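Local coordinates for protein formylmethanofuran--tetrahydromethanopterin formyltransferase (Methanosarcina barkeri, PDB 1M5S) that catalyses the reversible transfer of a formyl group from formylmethanofuran to tetrahydromethanopterin, a step in methanogenesis from carbon dioxide, at residues 45-50 / 77-82; 56-61 / 71-76; 167-172 / 236-241. All blocks are in the same frame, centred on the assembly; numbering follows the deposited sequence.

Contact 1. Residues 45-50 / 77-82; sequences TSVIMC and CTFKYE
The carbonyl oxygen of S46 is gripped by two backbone donors, C50 N at 2.8 Å and M49 N at 3.2 Å, closing a tight turn that holds V47 up against C77, T78 and F79. V47 carries most of the contact, and its two methyls divide the work. CG1 lies anti to the carbonyl carbon (chi1 -75°) and reaches the backbone, 3.5 Å from C77 O, with T78 CA close by. CG2 goes over one face of F79 in a CH-pi contact, 4.1 Å from the ring centroid. It stands 25° off the ring normal, displaced toward the rim, and its nearest ring atom is F79 CE2 at 3.7 Å. I48 comes to the same ring from another direction, CD1 lying near the ring plane at the edge, 4.3 Å from F79 CE2. No hydrogen bond joins the two segments. An alanine at V47 lacks both methyls, which would probably leave the F79 ring freer to turn and open a gap beside C77 O. The loop is tied down from outside: E53 at the start of strand 53-60 accepts from V47 N, and Q94 O of a second subunit bonds T45 OG1. I18 of strand 12-26 packs on V47, C77 and F79, while T78 touches A83 and L84 of helix 81-95, for which K80 is the N-cap residue.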
# COMPACT_ATOMS: atom_id res chain seq x y z
N THR A 45 18.84 -8.98 6.87
CA THR A 45 18.92 -7.88 7.83
C THR A 45 20.35 -7.68 8.36
O THR A 45 20.75 -6.54 8.63
CB THR A 45 17.94 -8.08 9.03
OG1 THR A 45 18.28 -9.27 9.76
CG2 THR A 45 16.50 -8.20 8.53
N SER A 46 21.14 -8.75 8.37
CA SER A 46 22.46 -8.76 9.00
C SER A 46 23.29 -9.96 8.52
O SER A 46 22.89 -11.10 8.72
CB SER A 46 22.31 -8.81 10.53
OG SER A 46 23.56 -8.78 11.19
N VAL A 47 24.47 -9.68 7.95
CA VAL A 47 25.36 -10.73 7.39
C VAL A 47 25.93 -11.63 8.49
O VAL A 47 26.64 -12.60 8.21
CB VAL A 47 26.56 -10.13 6.60
CG1 VAL A 47 26.10 -9.61 5.25
CG2 VAL A 47 27.23 -9.02 7.39
N ILE A 48 25.59 -11.32 9.73
CA ILE A 48 26.13 -12.02 10.87
C ILE A 48 25.26 -13.26 11.20
O ILE A 48 25.57 -14.03 12.12
CB ILE A 48 26.28 -11.01 12.06
CG1 ILE A 48 27.76 -10.86 12.42
CG2 ILE A 48 25.44 -11.44 13.26
CD1 ILE A 48 28.35 -9.51 12.06
N MET A 49 24.25 -13.50 10.35
CA MET A 49 23.39 -14.69 10.43
C MET A 49 22.37 -14.83 9.29
O MET A 49 21.59 -15.79 9.24
CB MET A 49 22.65 -14.72 11.77
CG MET A 49 23.16 -15.73 12.76
SD MET A 49 21.88 -16.23 13.92
CE MET A 49 21.42 -17.86 13.22
N CYS A 50 22.32 -13.82 8.42
CA CYS A 50 21.53 -13.86 7.19
C CYS A 50 22.49 -14.05 6.01
O CYS A 50 23.67 -13.69 6.11
CB CYS A 50 20.75 -12.55 7.00
SG CYS A 50 19.29 -12.36 8.06
N CYS A 77 24.70 -6.50 0.16
CA CYS A 77 25.95 -6.27 0.88
C CYS A 77 26.46 -7.57 1.48
O CYS A 77 25.67 -8.39 1.98
CB CYS A 77 25.74 -5.26 2.01
SG CYS A 77 24.96 -3.69 1.55
N THR A 78 27.78 -7.69 1.56
CA THR A 78 28.38 -8.88 2.15
C THR A 78 29.87 -8.61 2.44
O THR A 78 30.45 -7.66 1.90
CB THR A 78 28.17 -10.08 1.20
OG1 THR A 78 28.10 -11.30 1.95
CG2 THR A 78 29.27 -10.15 0.18
N PHE A 79 30.44 -9.35 3.38
CA PHE A 79 31.82 -9.09 3.80
C PHE A 79 32.85 -9.37 2.71
O PHE A 79 33.64 -8.49 2.38
CB PHE A 79 32.16 -9.87 5.07
CG PHE A 79 31.72 -9.19 6.33
CD1 PHE A 79 31.77 -7.80 6.43
CD2 PHE A 79 31.21 -9.92 7.40
CE1 PHE A 79 31.30 -7.14 7.56
CE2 PHE A 79 30.74 -9.27 8.55
CZ PHE A 79 30.78 -7.87 8.63
N LYS A 80 32.76 -10.53 2.08
CA LYS A 80 33.69 -10.90 1.02
C LYS A 80 33.07 -10.79 -0.38
O LYS A 80 31.93 -11.18 -0.59
CB LYS A 80 34.19 -12.33 1.25
CG LYS A 80 35.44 -12.40 2.12
CD LYS A 80 35.20 -13.17 3.41
CE LYS A 80 36.44 -13.12 4.30
NZ LYS A 80 36.92 -11.72 4.50
N TYR A 81 33.86 -10.33 -1.35
CA TYR A 81 33.44 -10.20 -2.75
C TYR A 81 32.94 -11.50 -3.39
O TYR A 81 32.16 -11.47 -4.34
CB TYR A 81 34.58 -9.65 -3.61
CG TYR A 81 34.64 -8.15 -3.76
CD1 TYR A 81 33.48 -7.37 -3.75
CD2 TYR A 81 35.86 -7.50 -3.95
CE1 TYR A 81 33.54 -5.98 -3.95
CE2 TYR A 81 35.93 -6.12 -4.14
CZ TYR A 81 34.77 -5.37 -4.14
OH TYR A 81 34.86 -4.01 -4.34
N GLU A 82 33.50 -12.63 -2.95
CA GLU A 82 33.10 -13.95 -3.43
C GLU A 82 31.65 -14.25 -3.05
O GLU A 82 30.87 -14.74 -3.88
CB GLU A 82 34.02 -15.03 -2.84
CG GLU A 82 33.54 -16.47 -3.04
CD GLU A 82 34.36 -17.48 -2.23
OE1 GLU A 82 35.61 -17.43 -2.30
OE2 GLU A 82 33.75 -18.32 -1.53

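Contact 2. Residues 56-61 / 71-76; sequences IERLAS and GVYVQI
Backbone hydrogen bonds run the length of the pairing between 56-60 and 71-76. At the loop end, A60 and G71 bond each other both ways, A60 N to G71 O at 2.7 Å and G71 N to A60 O at 3.0 Å. Further along, Y73 N gives to R58 O at 3.0 Å and Y73 O receives E57 N at 2.9 Å.

Polar side chains add a bond across the strands. E57, extended beyond CG, brings OE1 to Q75 NE2 at 2.9 Å; the amide donates in its own plane but meets the carboxylate from above, 54° out of the carboxylate plane. OE2 is held by R22 and by G192 N, and Q75 NE2 also gives to G192 O, so this buried carboxylate is well supplied with donors.

The two strands form an antiparallel beta hairpin interrupted by a beta bulge. I56 pairs with V74 but R58 already pairs with Y73, so the extra residue E57 turns its side chain toward the partner strand.

Flat groups meet on the side of the hairpin that carries R58, A60 and Y73. The R58 and Y73 side chains run side by side in the same direction, with Y73 CE2 over one face of the guanidinium, offset toward its rim; the two planes are 39° apart and R58 NH2 is 3.3 Å from Y73 CE2. E64 forms a salt bridge to R58 NH1 and probably steadies the group. A60 CB closes on the same ring atom, 3.6 Å from Y73 CE2.

Apolar contacts occupy the other side. I56 CG2 presses tightly on V72 CG1 at 3.5 Å, and I56 CG1 touches V74 CG1 more loosely. Helix 30-41 covers this side, L34 resting on I56 and A33 and A37 on V72.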
# COMPACT_ATOMS: atom_id res chain seq x y z
N ILE A 56 16.18 -1.72 0.01
CA ILE A 56 15.86 -0.76 -1.02
C ILE A 56 16.53 0.57 -0.69
O ILE A 56 16.47 1.04 0.44
CB ILE A 56 14.33 -0.59 -1.14
CG1 ILE A 56 13.72 -1.86 -1.74
CG2 ILE A 56 13.98 0.64 -1.99
CD1 ILE A 56 12.26 -2.00 -1.48
N GLU A 57 17.25 1.10 -1.67
CA GLU A 57 17.99 2.35 -1.51
C GLU A 57 17.05 3.52 -1.77
O GLU A 57 16.95 4.46 -0.98
CB GLU A 57 19.16 2.37 -2.51
CG GLU A 57 19.99 3.64 -2.50
CD GLU A 57 20.98 3.71 -3.63
OE1 GLU A 57 21.67 2.70 -3.87
OE2 GLU A 57 21.06 4.76 -4.29
N ARG A 58 16.36 3.46 -2.90
CA ARG A 58 15.40 4.48 -3.32
C ARG A 58 14.74 4.09 -4.64
O ARG A 58 15.26 3.26 -5.39
CB ARG A 58 16.11 5.82 -3.51
CG ARG A 58 17.11 5.81 -4.67
CD ARG A 58 17.09 7.11 -5.49
NE ARG A 58 18.19 7.19 -6.46
CZ ARG A 58 18.03 7.57 -7.74
NH1 ARG A 58 16.82 7.90 -8.21
NH2 ARG A 58 19.03 7.64 -8.63
N LEU A 59 13.54 4.62 -4.86
CA LEU A 59 12.81 4.41 -6.10
C LEU A 59 13.50 5.12 -7.25
O LEU A 59 14.06 6.19 -7.07
CB LEU A 59 11.39 4.95 -5.94
CG LEU A 59 10.29 4.07 -5.33
CD1 LEU A 59 10.87 3.10 -4.33
CD2 LEU A 59 9.26 4.97 -4.67
N ALA A 60 13.45 4.50 -8.43
CA ALA A 60 13.98 5.10 -9.65
C ALA A 60 12.85 5.65 -10.51
O ALA A 60 11.89 4.94 -10.82
CB ALA A 60 14.77 4.09 -10.42
N SER A 61 12.98 6.91 -10.91
CA SER A 61 12.03 7.57 -11.80
C SER A 61 12.14 6.98 -13.20
O SER A 61 13.23 6.64 -13.65
CB SER A 61 12.32 9.07 -11.85
OG SER A 61 11.52 9.73 -12.81
N GLY A 71 11.58 2.07 -11.66
CA GLY A 71 12.45 1.07 -11.07
C GLY A 71 12.77 1.28 -9.60
O GLY A 71 12.22 2.17 -8.96
N VAL A 72 13.56 0.36 -9.04
CA VAL A 72 14.00 0.43 -7.65
C VAL A 72 15.48 0.06 -7.60
O VAL A 72 15.88 -0.97 -8.13
CB VAL A 72 13.22 -0.57 -6.73
CG1 VAL A 72 13.66 -0.40 -5.29
CG2 VAL A 72 11.72 -0.36 -6.85
N TYR A 73 16.29 0.94 -7.00
CA TYR A 73 17.68 0.62 -6.69
C TYR A 73 17.76 -0.17 -5.40
O TYR A 73 17.13 0.19 -4.40
CB TYR A 73 18.51 1.89 -6.53
CG TYR A 73 18.74 2.65 -7.82
CD1 TYR A 73 19.74 2.26 -8.71
CD2 TYR A 73 17.98 3.77 -8.13
CE1 TYR A 73 19.98 2.99 -9.86
CE2 TYR A 73 18.20 4.50 -9.28
CZ TYR A 73 19.21 4.11 -10.15
OH TYR A 73 19.45 4.86 -11.28
N VAL A 74 18.43 -1.31 -5.45
CA VAL A 74 18.71 -2.09 -4.25
C VAL A 74 20.22 -2.21 -4.04
O VAL A 74 21.01 -1.90 -4.94
CB VAL A 74 18.07 -3.51 -4.31
CG1 VAL A 74 16.54 -3.39 -4.33
CG2 VAL A 74 18.57 -4.27 -5.53
N GLN A 75 20.60 -2.42 -2.79
CA GLN A 75 21.98 -2.71 -2.44
C GLN A 75 22.00 -4.07 -1.77
O GLN A 75 21.11 -4.38 -0.98
CB GLN A 75 22.54 -1.65 -1.49
CG GLN A 75 22.79 -0.30 -2.14
CD GLN A 75 23.37 0.73 -1.18
OE1 GLN A 75 23.85 0.38 -0.11
NE2 GLN A 75 23.33 1.99 -1.59
N ILE A 76 22.87 -4.93 -2.26
CA ILE A 76 23.10 -6.22 -1.62
C ILE A 76 24.54 -6.20 -1.13
O ILE A 76 25.44 -5.74 -1.83
CB ILE A 76 22.87 -7.38 -2.61
CG1 ILE A 76 21.40 -7.39 -3.05
CG2 ILE A 76 23.22 -8.70 -1.95
CD1 ILE A 76 21.13 -8.14 -4.36

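Contact 3. Residues 167-172 / 236-241; sequences FIFGDS and EIPADV
E236 meets F169 through its backbone: the carbonyl oxygen lies near the plane of the ring, at its edge, 3.6 Å from F169 CE2. F169 directs CB toward 236-241 and holds CG anti to the carbonyl carbon (chi1 -67°), setting the base of the ring there. I237 follows with CD1 beside the same ring atom, 3.8 Å from F169 CE2. P238 crosses the phenylalanine side chain at about a right angle, its CD 4.2 Å from F169 CD2. Here the chain reverses in a type I beta turn from P238 to V241, closed by V241 N to P238 O at 3.2 Å. K229 NZ binds the carbonyl oxygens of P238, A239 and V241. D240 then offers its carbonyl oxygen to D171 CA at 3.4 Å, a CA-H...O contact. V241 answers with the reverse pairing, its CA 3.4 Å from G170 O, and rests CG2 on F169 CB at 3.8 Å. S172, at the N-cap position of helix 173-187, also hydrogen-bonds S172 of a fourth subunit. Between the segments, apolar packing and two CA-H...O contacts make the contact; conventional bonds come from N242, next along the chain, to G170 and D171 O, and the E236 carbonyl probably interacts favourably with the ring's polarised edge.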
# COMPACT_ATOMS: atom_id res chain seq x y z
N PHE A 167 19.95 5.83 17.63
CA PHE A 167 18.92 5.29 18.51
C PHE A 167 17.84 6.35 18.74
O PHE A 167 18.12 7.55 18.76
CB PHE A 167 19.53 4.91 19.87
CG PHE A 167 20.32 3.62 19.85
CD1 PHE A 167 21.10 3.27 18.77
CD2 PHE A 167 20.29 2.77 20.95
CE1 PHE A 167 21.85 2.09 18.78
CE2 PHE A 167 21.02 1.59 20.97
CZ PHE A 167 21.81 1.26 19.88
N ILE A 168 16.60 5.90 18.89
CA ILE A 168 15.47 6.78 19.18
C ILE A 168 14.81 6.32 20.46
O ILE A 168 14.27 5.21 20.53
CB ILE A 168 14.39 6.76 18.06
CG1 ILE A 168 14.99 7.09 16.70
CG2 ILE A 168 13.27 7.77 18.37
CD1 ILE A 168 14.07 6.75 15.55
N PHE A 169 14.89 7.16 21.49
CA PHE A 169 14.25 6.90 22.79
C PHE A 169 12.88 7.58 22.79
O PHE A 169 12.77 8.77 22.51
CB PHE A 169 15.10 7.49 23.93
CG PHE A 169 16.43 6.82 24.12
CD1 PHE A 169 17.38 6.81 23.10
CD2 PHE A 169 16.76 6.24 25.34
CE1 PHE A 169 18.63 6.24 23.29
CE2 PHE A 169 18.01 5.66 25.54
CZ PHE A 169 18.95 5.67 24.52
N GLY A 170 11.83 6.83 23.12
CA GLY A 170 10.51 7.42 23.15
C GLY A 170 9.79 7.18 24.46
O GLY A 170 10.09 6.20 25.16
N ASP A 171 8.80 8.01 24.77
CA ASP A 171 8.00 7.82 25.98
C ASP A 171 7.14 6.56 25.91
O ASP A 171 6.84 5.94 26.94
CB ASP A 171 7.13 9.05 26.27
CG ASP A 171 6.19 9.41 25.13
OD1 ASP A 171 6.20 8.78 24.06
OD2 ASP A 171 5.40 10.35 25.33
N SER A 172 6.83 6.13 24.69
CA SER A 172 6.01 4.95 24.46
C SER A 172 6.58 4.19 23.26
O SER A 172 7.34 4.76 22.47
CB SER A 172 4.55 5.36 24.17
OG SER A 172 4.43 6.00 22.91
N GLU A 236 20.78 2.39 30.54
CA GLU A 236 20.86 3.63 29.78
C GLU A 236 19.48 4.23 29.53
O GLU A 236 19.36 5.24 28.84
CB GLU A 236 21.53 3.35 28.43
CG GLU A 236 23.02 3.11 28.52
CD GLU A 236 23.80 4.40 28.62
OE1 GLU A 236 23.68 5.25 27.71
OE2 GLU A 236 24.50 4.60 29.64
N ILE A 237 18.45 3.58 30.08
CA ILE A 237 17.05 3.93 29.84
C ILE A 237 16.53 4.79 30.99
O ILE A 237 16.43 4.31 32.12
CB ILE A 237 16.16 2.64 29.72
CG1 ILE A 237 16.69 1.72 28.62
CG2 ILE A 237 14.71 3.01 29.41
CD1 ILE A 237 16.97 2.41 27.31
N PRO A 238 16.19 6.06 30.72
CA PRO A 238 15.55 6.96 31.69
C PRO A 238 14.20 6.44 32.14
O PRO A 238 13.60 5.59 31.47
CB PRO A 238 15.40 8.27 30.93
CG PRO A 238 16.43 8.21 29.87
CD PRO A 238 16.48 6.77 29.46
N ALA A 239 13.71 6.96 33.26
CA ALA A 239 12.43 6.51 33.80
C ALA A 239 11.27 6.87 32.87
O ALA A 239 10.28 6.13 32.80
CB ALA A 239 12.20 7.12 35.18
N ASP A 240 11.41 7.96 32.12
CA ASP A 240 10.34 8.42 31.25
C ASP A 240 10.42 7.87 29.82
O ASP A 240 9.60 8.24 28.97
CB ASP A 240 10.29 9.96 31.22
CG ASP A 240 11.54 10.60 30.63
OD1 ASP A 240 12.60 9.94 30.56
OD2 ASP A 240 11.46 11.79 30.25
N VAL A 241 11.35 6.95 29.59
CA VAL A 241 11.45 6.23 28.32
C VAL A 241 10.94 4.79 28.46
O VAL A 241 11.37 4.07 29.37
CB VAL A 241 12.90 6.20 27.80
CG1 VAL A 241 13.03 5.19 26.66
CG2 VAL A 241 13.32 7.58 27.34

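Overall arrangement
Contacts 1 and 2 are consecutive along strand 71-78: contact 2 pairs it with strand 53-60, and contact 1 packs its far end against the loop ahead of that strand. Contact 2 is nested within the loop closed by contact 1, and their centres are 19 Å apart. Contact 3 belongs to the proximal lobe, at the end of the long strand 147-170, with its centre 31 Å from that of contact 1 and 33 Å from that of contact 2. Nearest atoms are about 13 and 16 Å away. Strand 12-26 links the two regions, pairing with both 71-78 and 147-170. Contact 1 touches a second subunit, contact 2 a third, contact 3 a fourth and the second.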